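Local coordinates for protein chemotaxis transducer (Pseudomonas aeruginosa, PDB 6GCV) that senses nitrate for chemotaxis, probably by binding it directly to its PilJ-type ligand-binding domain and passing the signal on as a methyl-accepting receptor, at residues A[99-102]-A[103-107]; A[31-34]-A[35-39]. All coordinates share one frame; numbering follows the deposited sequence.

Contact 1. Residues A[99-102]-A[103-107]; sequences MLDQ and VAQPA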
# COMPACT_ATOMS: atom_id res chain seq x y z
N MET A 99 10.20 -4.27 -14.90
CA MET A 99 9.33 -3.28 -15.55
C MET A 99 9.52 -1.90 -14.89
O MET A 99 9.56 -0.90 -15.58
CB MET A 99 7.86 -3.65 -15.40
CG MET A 99 7.39 -4.85 -16.19
SD MET A 99 5.67 -5.24 -15.73
CE MET A 99 5.48 -6.71 -16.73
N LEU A 100 9.62 -1.86 -13.56
CA LEU A 100 9.84 -0.59 -12.86
C LEU A 100 11.06 0.15 -13.37
O LEU A 100 11.02 1.35 -13.59
CB LEU A 100 10.01 -0.82 -11.34
CG LEU A 100 8.78 -1.22 -10.57
CD1 LEU A 100 9.12 -1.72 -9.19
CD2 LEU A 100 7.84 -0.06 -10.43
N ASP A 101 12.14 -0.60 -13.54
CA ASP A 101 13.38 -0.03 -14.01
C ASP A 101 13.22 0.60 -15.40
O ASP A 101 13.81 1.61 -15.67
CB ASP A 101 14.42 -1.17 -14.08
CG ASP A 101 15.80 -0.71 -14.50
OD1 ASP A 101 16.06 0.50 -14.72
OD2 ASP A 101 16.66 -1.61 -14.60
N GLN A 102 12.43 -0.04 -16.26
CA GLN A 102 12.17 0.48 -17.60
C GLN A 102 11.23 1.70 -17.55
O GLN A 102 11.48 2.71 -18.21
CB GLN A 102 11.57 -0.59 -18.47
CG GLN A 102 12.53 -1.73 -18.75
CD GLN A 102 13.82 -1.26 -19.37
OE1 GLN A 102 14.92 -1.55 -18.86
NE2 GLN A 102 13.72 -0.55 -20.47
N VAL A 103 10.15 1.60 -16.78
CA VAL A 103 9.20 2.71 -16.66
C VAL A 103 9.88 3.96 -16.20
O VAL A 103 9.60 5.05 -16.70
CB VAL A 103 8.05 2.32 -15.71
CG1 VAL A 103 7.20 3.54 -15.32
CG2 VAL A 103 7.19 1.25 -16.37
N ALA A 104 10.79 3.83 -15.25
CA ALA A 104 11.45 4.97 -14.64
C ALA A 104 12.40 5.74 -15.57
O ALA A 104 12.86 6.82 -15.20
CB ALA A 104 12.18 4.53 -13.39
N GLN A 105 12.74 5.16 -16.72
CA GLN A 105 13.62 5.79 -17.70
C GLN A 105 12.77 6.57 -18.71
O GLN A 105 12.04 5.97 -19.48
CB GLN A 105 14.42 4.73 -18.44
CG GLN A 105 15.40 3.97 -17.58
CD GLN A 105 16.07 2.86 -18.32
OE1 GLN A 105 16.66 3.09 -19.36
NE2 GLN A 105 16.03 1.69 -17.79
N PRO A 106 12.85 7.91 -18.70
CA PRO A 106 11.95 8.67 -19.56
C PRO A 106 11.96 8.32 -21.02
O PRO A 106 10.95 8.48 -21.69
CB PRO A 106 12.35 10.12 -19.30
CG PRO A 106 12.86 10.09 -17.89
CD PRO A 106 13.62 8.79 -17.81
N ALA A 107 13.12 7.93 -21.54
CA ALA A 107 13.30 7.68 -22.97
C ALA A 107 13.14 6.24 -23.37
O ALA A 107 13.41 5.89 -24.52
CB ALA A 107 14.65 8.21 -23.43
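The carboxy-terminal end of helix 80-103 is closed here by a local contact in which Gln105, just past the last turn, folds its side chain back over that turn to Asp101, with Gln102 alongside. Two regular helical bonds lead up to the end: Val103 N to Met99 O at 2.8 Å, and Ala104 N to Leu100 O at 3.0 Å. The chain then tightens, and Gln105 N bonds to Gln102 O, three residues back, at 3.1 Å. With CG of Gln105 anti to its own carbonyl carbon (chi1 -65°) and the chain extended beyond, the amide reaches back along the helix. NE2 donates to Asp101 O at 3.1 Å, from above the carbonyl plane. The side-chain amide thus satisfies a carbonyl of the last turn. Gln102 points the same way as Gln105, the two amide planes 66° apart. On the buried side, Val103 CG2 packs 3.3 Å from Met99 O. Ser108 OG bonds to Gln102 O and Gln105 O, and Arg42 NH1 to Val103 O. Leu100 and Val103 face helix 18-42 through Met34, Ala38 and Leu39, and both also touch Phe115 of helix 112-137.

Contact 2. Residues A[31-34]-A[35-39]; sequences SQKM and AREAL. With NA (sodium ion), chain E; ACT (acetate ion), chain G.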
# COMPACT_ATOMS: atom_id res chain seq x y z
N SER A 31 4.35 -2.11 -3.10
CA SER A 31 4.19 -2.36 -4.52
C SER A 31 3.60 -1.17 -5.26
O SER A 31 3.91 -0.95 -6.42
CB SER A 31 3.35 -3.64 -4.74
OG SER A 31 1.95 -3.44 -4.54
N GLN A 32 2.70 -0.46 -4.59
CA GLN A 32 2.04 0.69 -5.19
C GLN A 32 2.91 1.97 -5.11
O GLN A 32 2.97 2.75 -6.06
CB GLN A 32 0.67 0.89 -4.55
CG GLN A 32 -0.20 -0.34 -4.66
CD GLN A 32 -0.39 -0.76 -6.07
OE1 GLN A 32 -1.09 -0.06 -6.80
NE2 GLN A 32 0.25 -1.85 -6.49
N LYS A 33 3.57 2.14 -3.97
CA LYS A 33 4.50 3.27 -3.81
C LYS A 33 5.59 3.27 -4.86
O LYS A 33 5.92 4.31 -5.44
CB LYS A 33 5.07 3.28 -2.38
CG LYS A 33 5.97 4.46 -2.06
CD LYS A 33 6.29 4.51 -0.57
CE LYS A 33 7.07 5.76 -0.21
NZ LYS A 33 8.51 5.52 -0.42
N MET A 34 6.16 2.09 -5.10
CA MET A 34 7.23 2.02 -6.08
C MET A 34 6.71 2.35 -7.48
O MET A 34 7.42 2.97 -8.28
CB MET A 34 8.02 0.72 -6.01
CG MET A 34 7.22 -0.49 -6.29
SD MET A 34 8.15 -2.02 -5.98
CE MET A 34 8.34 -2.24 -4.22
N ALA A 35 5.48 1.93 -7.79
CA ALA A 35 4.92 2.27 -9.09
C ALA A 35 4.76 3.79 -9.23
O ALA A 35 5.08 4.37 -10.27
CB ALA A 35 3.59 1.58 -9.30
N ARG A 36 4.23 4.43 -8.21
CA ARG A 36 4.11 5.86 -8.29
C ARG A 36 5.45 6.57 -8.44
O ARG A 36 5.58 7.50 -9.22
CB ARG A 36 3.16 6.41 -7.27
CG ARG A 36 3.49 6.37 -5.88
CD ARG A 36 4.02 7.70 -5.37
NE ARG A 36 4.13 7.66 -3.92
CZ ARG A 36 4.85 8.46 -3.16
NH1 ARG A 36 5.82 9.19 -3.69
NH2 ARG A 36 4.74 8.30 -1.82
N GLU A 37 6.45 6.10 -7.71
CA GLU A 37 7.79 6.70 -7.83
C GLU A 37 8.36 6.50 -9.25
O GLU A 37 9.01 7.42 -9.79
CB GLU A 37 8.70 6.09 -6.78
CG GLU A 37 8.36 6.56 -5.38
CD GLU A 37 9.00 5.78 -4.26
OE1 GLU A 37 9.36 4.61 -4.47
OE2 GLU A 37 9.11 6.31 -3.11
N ALA A 38 8.17 5.30 -9.82
CA ALA A 38 8.68 5.06 -11.18
C ALA A 38 7.97 5.92 -12.20
O ALA A 38 8.61 6.43 -13.14
CB ALA A 38 8.56 3.59 -11.50
N LEU A 39 6.65 6.07 -12.06
CA LEU A 39 5.90 6.91 -12.99
C LEU A 39 6.31 8.39 -12.87
O LEU A 39 6.40 9.11 -13.87
CB LEU A 39 4.39 6.76 -12.76
CG LEU A 39 3.85 5.36 -13.12
CD1 LEU A 39 2.48 5.19 -12.49
CD2 LEU A 39 3.77 5.14 -14.60
NA NA E . 10.32 9.28 -7.91
C ACT G . 8.92 9.45 -1.89
O ACT G . 8.24 10.50 -1.69
OXT ACT G . 8.85 8.82 -3.01
CH3 ACT G . 9.64 8.79 -0.76
O HOH W 1 9.33 10.12 -5.42
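Lys33 sends CG anti to its backbone N (chi1 -176°) and stays extended until a bend at chi4, which turns NZ onto Glu37, one helical turn on; Glu37, with CG beside its own backbone N (chi1 -71°), leans back to meet it. Their salt bridge joins NZ to OE2 at 2.9 Å, on the syn side of the carboxylate but 30° out of its plane. Backbone bonds lie beneath, among them Glu37 N to Lys33 O at 2.9 Å. Arg36 CG lies 3.2 Å from Lys33 O, and Lys33 CG lies over one face of the Arg36 guanidinium. Arg36 NH2 bonds to Gln32 OE1 and Thr120 OG1 of the second subunit, whereas NH1 bonds weakly to an acetate ion, probably from the crystallisation liquor, which that Thr120 OG1 also holds. Thr54 OG1 partners both Lys33 NZ and Glu37 OE1. Glu37 also gives its backbone O to the sodium ion at 2.9 Å, and water 1, on the same ion, donates to acetate OXT. That OXT lies only 2.5 Å from Glu37 OE2, implying that one of the two acid groups probably carries a proton and donates it to the other, while Lys33 and Arg36 would offset the negative charge gathered at the subunit interface.

Contact 2 lies within helix 18-42 and contact 1 at the end of helix 80-103; their centres are about 11 Å apart, and they meet through apolar side chains. Leu100 CD1 comes to 3.4 Å from Met34 SD, Leu100 CD2 to 3.9 Å from Ala38 CB, and Val103 CG1 to 3.9 Å from Leu39 CD2. Residues 31-39 therefore serve two surroundings: Met34, Ala38 and Leu39 pack against the end of helix 80-103, while Lys33, Arg36 and Glu37 hold the polar cluster with the acetate. The sodium ion, whose site includes Glu37 and Asp47, is also near contact 1, about 7 Å from the side chain of Ala104.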